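Long-range contacts in kunitz-type conkunitzin-S1 (Conus striatus, PDB 6Q6C), which blocks voltage-activated potassium channels of the Shaker family, as a cone-snail venom toxin built on the Kunitz inhibitor fold: residues A19-I23 / R34-T38; R3-C7 / T56-T60. The protein carries 1 engineered substitution. All blocks are in the same frame, centred on the assembly; numbering follows the deposited sequence. Where two conformers were deposited one is given.

Overall arrangement
From the N terminus the chain first passes through residues 3-7, a short 3-10 turn with an extended lead-in, which contact 2 joins to residues 56-60 at the end of helix 50-58. That closure spans nearly the whole domain and brings the two ends of the modelled chain together. Within it the chain runs up strand 20-26, turns, and returns along strand 31-37; contact 1 pairs the open end of this antiparallel hairpin, 19-23 with 34-38, and closes a much smaller loop lying inside the larger one. The contacts do not touch: their centres are about 19 Å apart, on opposite sides of the chain's centre, with helix 50-58 following the hairpin in sequence.

Contact 1 (A19-I23 / R34-T38); sequences AEKRI and RFDYT. With NO3 (nitrate ion), chain E.
The ring of Phe-35 turns one edge to the carbonyl O of Ile-23, which lies near the ring plane, while Arg-22 CB approaches CE1 obliquely at 3.5 Å. With CG between its backbone N and carbonyl carbon (chi1 78°), Phe-35 brings its ring toward the neighbouring strand, where a flat apolar group suits the arginine methylenes. Tyr-37 has a nitrate ion, probably from the crystallisation liquor, at its ring edge. Its hydroxyl gives the ion a very short hydrogen bond, OH to O1 2.5 Å, a length made doubtful by the ion's distorted geometry. Tyrosine thus joins an apolar flank to a polar tip. Arg-22 slants past the same ring, its guanidinium turned 52° from it, and CG packs on Tyr-37 CB at 3.7 Å. Nitrate O2 lies farther off, 3.6 Å from Arg-22 NH2.

Beneath these side chains runs the two-stranded antiparallel hairpin of the Kunitz fold. Glu-20 with Tyr-37 and Arg-22 with Phe-35 are hydrogen-bonded pairs, each joined by two backbone bonds; Arg-22 N to Phe-35 O measures 3.0 Å. All four side chains rise on one face, where the charged end of Arg-22 reaches a carboxylate: NH2 makes a salt bridge to Glu-20 OE2 at 2.8 Å. A bend at chi2 (-69°) turns the arginine back along its own strand, where NH1 donates to Lys-21 O and, together with the salt bridge, restricts the guanidinium's rotation. Asn-46 packs against Arg-22, Phe-35 and Tyr-37.

On the other face, Asp-36 OD1 comes within 3.3 Å of Ala-19 CA.

Contact 2 (R3-C7 / T56-T60); sequences RPSLC and TCLYT
A disulfide between Cys-7 and Cys-57 is the covalent link here, with SG to SG 2.1 Å and a torsion about the S-S bond of -84°, close to the relaxed right angle. In both cysteines SG sits beside the backbone N, which lets the two sulfurs meet between the 3-10 turn and the end of the helix. Cysteine suits this buried place because the bridge is both compact and apolar; Tyr-25 of strand 20-26 packs against both residues.

Apolar contacts spread around the bridge. Leu-6 lays CD1 against Cys-57 SG at 4.0 Å, and its side chain also meets Phe-47. Pro-4 ring atom CD faces the methyl CG2 of Thr-60 at 3.8 Å, while CG lies 4.2 Å from Thr-56 CG2. The nearest approach of this ring is a carbon-oxygen contact, CD to Thr-56 O at 3.3 Å. This linkage of the N-terminal region to the C-terminal helix is a hallmark of the BPTI/Kunitz fold, in which a disulfide ties the two ends of a small domain.

The polar contacts involve the last turn of the helix. Arg-3 extends from CG to NE and gives a weak hydrogen bond from NE to Cys-57 O, 2.8 Å long but bent to 122° at the hydrogen. That carbonyl lies at the guanidinium edge, near its plane. Arginine's long methylene chain suits this span, its CG passing Thr-60 OG1 at 3.7 Å. Thr-56 OG1 turns instead to Asp-52 O, a bond within the helix.

Contact 1 (A19-I23 / R34-T38)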
loop_
_atom_site.group_PDB
_atom_site.type_symbol
_atom_site.label_atom_id
_atom_site.label_comp_id
_atom_site.label_asym_id
_atom_site.label_seq_id
_atom_site.Cartn_x
_atom_site.Cartn_y
_atom_site.Cartn_z
ATOM N N ALA A 19 -12.493 4.149 -7.416
ATOM C CA ALA A 19 -11.607 3.162 -8.065
ATOM C C ALA A 19 -10.308 3.896 -8.358
ATOM O O ALA A 19 -10.165 4.534 -9.401
ATOM C CB ALA A 19 -12.267 2.594 -9.316
ATOM N N GLU A 20 -9.414 3.809 -7.408
ATOM C CA GLU A 20 -8.191 4.616 -7.382
ATOM C C GLU A 20 -6.942 3.742 -7.426
ATOM O O GLU A 20 -6.945 2.618 -6.903
ATOM C CB GLU A 20 -8.149 5.423 -6.090
ATOM C CG GLU A 20 -9.244 6.424 -6.075
ATOM C CD GLU A 20 -9.302 7.329 -4.867
ATOM O OE1 GLU A 20 -10.107 8.265 -4.911
ATOM O OE2 GLU A 20 -8.744 6.980 -3.810
ATOM N N LYS A 21 -5.928 4.242 -8.092
ATOM C CA LYS A 21 -4.616 3.549 -8.200
ATOM C C LYS A 21 -3.825 3.851 -6.926
ATOM O O LYS A 21 -3.594 5.035 -6.613
ATOM C CB LYS A 21 -3.857 4.058 -9.422
ATOM C CG LYS A 21 -4.572 3.758 -10.727
ATOM C CD LYS A 21 -3.870 4.179 -11.975
ATOM C CE LYS A 21 -4.627 3.716 -13.198
ATOM N NZ LYS A 21 -3.809 3.947 -14.411
ATOM N N ARG A 22 -3.397 2.827 -6.254
ATOM C CA ARG A 22 -2.497 2.948 -5.117
ATOM C C ARG A 22 -1.422 1.861 -5.234
ATOM O O ARG A 22 -1.490 0.955 -6.040
ATOM C CB ARG A 22 -3.260 2.819 -3.804
ATOM C CG ARG A 22 -4.192 3.981 -3.534
ATOM C CD ARG A 22 -3.534 5.328 -3.233
ATOM N NE ARG A 22 -4.528 6.387 -2.894
ATOM C CZ ARG A 22 -5.224 7.089 -3.699
ATOM N NH1 ARG A 22 -5.009 7.053 -5.053
ATOM N NH2 ARG A 22 -6.145 7.817 -3.050
ATOM N N ILE A 23 -0.481 1.952 -4.345
ATOM C CA ILE A 23 0.690 1.051 -4.219
ATOM C C ILE A 23 0.720 0.488 -2.800
ATOM O O ILE A 23 0.447 1.247 -1.851
ATOM C CB ILE A 23 1.972 1.853 -4.539
ATOM C CG1 ILE A 23 1.946 2.551 -5.905
ATOM C CG2 ILE A 23 3.167 0.926 -4.406
ATOM C CD1 ILE A 23 1.834 1.636 -7.052
ATOM N N ARG A 34 0.876 -2.774 -7.315
ATOM C CA ARG A 34 -0.303 -1.941 -7.593
ATOM C C ARG A 34 -1.561 -2.596 -7.030
ATOM O O ARG A 34 -1.773 -3.820 -7.178
ATOM C CB ARG A 34 -0.478 -1.728 -9.091
ATOM C CG ARG A 34 0.596 -0.847 -9.713
ATOM C CD ARG A 34 0.394 -0.865 -11.220
ATOM N NE ARG A 34 0.794 -2.140 -11.802
ATOM C CZ ARG A 34 -0.014 -2.972 -12.442
ATOM N NH1 ARG A 34 0.451 -4.119 -12.912
ATOM N NH2 ARG A 34 -1.268 -2.627 -12.663
ATOM N N PHE A 35 -2.461 -1.775 -6.530
ATOM C CA PHE A 35 -3.779 -2.245 -6.141
ATOM C C PHE A 35 -4.820 -1.142 -6.339
ATOM O O PHE A 35 -4.484 0.015 -6.582
ATOM C CB PHE A 35 -3.835 -2.838 -4.739
ATOM C CG PHE A 35 -3.864 -1.837 -3.637
ATOM C CD1 PHE A 35 -2.748 -1.086 -3.287
ATOM C CD2 PHE A 35 -4.974 -1.746 -2.843
ATOM C CE1 PHE A 35 -2.803 -0.232 -2.202
ATOM C CE2 PHE A 35 -5.023 -0.920 -1.730
ATOM C CZ PHE A 35 -3.938 -0.144 -1.429
ATOM N N ASP A 36 -6.063 -1.595 -6.327
ATOM C CA ASP A 36 -7.225 -0.706 -6.480
ATOM C C ASP A 36 -7.784 -0.395 -5.100
ATOM O O ASP A 36 -8.077 -1.316 -4.307
ATOM C CB ASP A 36 -8.336 -1.345 -7.297
ATOM C CG ASP A 36 -9.640 -0.546 -7.259
ATOM O OD1 ASP A 36 -9.690 0.485 -7.836
ATOM O OD2 ASP A 36 -10.688 -1.077 -6.817
ATOM N N TYR A 37 -7.941 0.911 -4.844
ATOM C CA TYR A 37 -8.453 1.393 -3.558
ATOM C C TYR A 37 -9.749 2.154 -3.776
ATOM O O TYR A 37 -9.862 2.899 -4.796
ATOM C CB TYR A 37 -7.378 2.288 -2.954
ATOM C CG TYR A 37 -7.712 2.901 -1.603
ATOM C CD1 TYR A 37 -8.070 2.091 -0.536
ATOM C CD2 TYR A 37 -7.743 4.278 -1.390
ATOM C CE1 TYR A 37 -8.412 2.627 0.692
ATOM C CE2 TYR A 37 -8.039 4.828 -0.141
ATOM C CZ TYR A 37 -8.407 4.008 0.906
ATOM O OH TYR A 37 -8.720 4.532 2.130
ATOM N N THR A 38 -10.668 1.954 -2.848
ATOM C CA THR A 38 -12.002 2.573 -2.964
ATOM C C THR A 38 -12.104 3.938 -2.344
ATOM O O THR A 38 -13.219 4.524 -2.383
ATOM C CB THR A 38 -13.074 1.662 -2.398
ATOM O OG1 THR A 38 -12.824 1.589 -0.980
ATOM C CG2 THR A 38 -13.131 0.314 -3.069
HETATM N N NO3 E . -6.597 7.094 2.120
HETATM O O1 NO3 E . -8.097 6.898 2.613
HETATM O O2 NO3 E . -6.252 7.931 0.588
HETATM O O3 NO3 E . -5.521 5.951 2.180
#

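Contact 2 (R3-C7 / T56-T60)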
loop_
_atom_site.group_PDB
_atom_site.type_symbol
_atom_site.label_atom_id
_atom_site.label_comp_id
_atom_site.label_asym_id
_atom_site.label_seq_id
_atom_site.Cartn_x
_atom_site.Cartn_y
_atom_site.Cartn_z
ATOM N N ARG A 3 11.779 -2.460 9.324
ATOM C CA ARG A 3 10.694 -1.835 8.505
ATOM C C ARG A 3 9.579 -1.408 9.441
ATOM O O ARG A 3 9.289 -2.121 10.396
ATOM C CB ARG A 3 10.054 -2.823 7.509
ATOM C CG ARG A 3 11.002 -3.383 6.466
ATOM C CD ARG A 3 10.288 -4.129 5.376
ATOM N NE ARG A 3 11.173 -4.429 4.253
ATOM C CZ ARG A 3 12.176 -5.295 4.288
ATOM N NH1 ARG A 3 12.491 -5.907 5.418
ATOM N NH2 ARG A 3 12.897 -5.515 3.203
ATOM N N PRO A 4 8.893 -0.272 9.198
ATOM C CA PRO A 4 7.674 0.035 9.939
ATOM C C PRO A 4 6.643 -1.105 9.902
ATOM O O PRO A 4 6.531 -1.775 8.864
ATOM C CB PRO A 4 7.138 1.258 9.174
ATOM C CG PRO A 4 8.362 1.913 8.530
ATOM C CD PRO A 4 9.288 0.762 8.237
ATOM N N SER A 5 5.903 -1.330 10.988
ATOM C CA SER A 5 4.882 -2.410 11.072
ATOM C C SER A 5 3.792 -2.220 10.000
ATOM O O SER A 5 3.251 -3.247 9.532
ATOM C CB SER A 5 4.275 -2.477 12.427
ATOM O OG SER A 5 3.587 -1.268 12.733
ATOM N N LEU A 6 3.558 -0.998 9.492
ATOM C CA LEU A 6 2.520 -0.835 8.452
ATOM C C LEU A 6 2.904 -1.623 7.187
ATOM O O LEU A 6 2.032 -2.002 6.441
ATOM C CB LEU A 6 2.315 0.651 8.148
ATOM C CG LEU A 6 3.497 1.345 7.488
ATOM C CD1 LEU A 6 3.440 1.286 5.979
ATOM C CD2 LEU A 6 3.517 2.772 7.946
ATOM N N CYS A 7 4.188 -1.878 6.978
ATOM C CA CYS A 7 4.662 -2.530 5.746
ATOM C C CYS A 7 4.193 -3.987 5.685
ATOM O O CYS A 7 4.188 -4.549 4.566
ATOM C CB CYS A 7 6.178 -2.484 5.663
ATOM S SG CYS A 7 6.804 -0.770 5.668
ATOM N N THR A 56 9.663 4.065 2.277
ATOM C CA THR A 56 9.098 3.711 3.602
ATOM C C THR A 56 9.372 2.254 3.963
ATOM O O THR A 56 9.665 1.970 5.152
ATOM C CB THR A 56 7.599 3.991 3.647
ATOM O OG1 THR A 56 7.383 5.358 3.357
ATOM C CG2 THR A 56 6.972 3.637 4.967
ATOM N N CYS A 57 9.242 1.339 3.023
ATOM C CA CYS A 57 9.161 -0.100 3.306
ATOM C C CYS A 57 10.333 -0.910 2.748
ATOM O O CYS A 57 10.636 -1.880 3.341
ATOM C CB CYS A 57 7.866 -0.715 2.795
ATOM S SG CYS A 57 6.418 -0.092 3.677
ATOM N N LEU A 58 10.926 -0.546 1.620
ATOM C CA LEU A 58 11.917 -1.418 0.978
ATOM C C LEU A 58 13.300 -1.008 1.471
ATOM O O LEU A 58 14.083 -1.863 1.799
ATOM C CB LEU A 58 11.771 -1.267 -0.525
ATOM C CG LEU A 58 12.607 -2.211 -1.356
ATOM C CD1 LEU A 58 12.451 -3.684 -0.934
ATOM C CD2 LEU A 58 12.268 -2.005 -2.820
ATOM N N TYR A 59 13.586 0.284 1.527
ATOM C CA TYR A 59 14.929 0.848 1.822
ATOM C C TYR A 59 14.914 1.444 3.220
ATOM O O TYR A 59 15.006 2.678 3.354
ATOM C CB TYR A 59 15.286 1.873 0.741
ATOM C CG TYR A 59 15.321 1.255 -0.626
ATOM C CD1 TYR A 59 16.295 0.300 -0.923
ATOM C CD2 TYR A 59 14.399 1.560 -1.608
ATOM C CE1 TYR A 59 16.322 -0.350 -2.139
ATOM C CE2 TYR A 59 14.428 0.936 -2.844
ATOM C CZ TYR A 59 15.428 0.010 -3.135
ATOM O OH TYR A 59 15.473 -0.698 -4.326
ATOM N N THR A 60 14.685 0.584 4.204
ATOM C CA THR A 60 14.768 0.871 5.663
ATOM C C THR A 60 16.084 0.318 6.233
ATOM O O THR A 60 17.160 0.899 6.088
ATOM C CB THR A 60 13.615 0.207 6.420
ATOM O OG1 THR A 60 13.940 -1.192 6.383
ATOM C CG2 THR A 60 12.248 0.550 5.854
#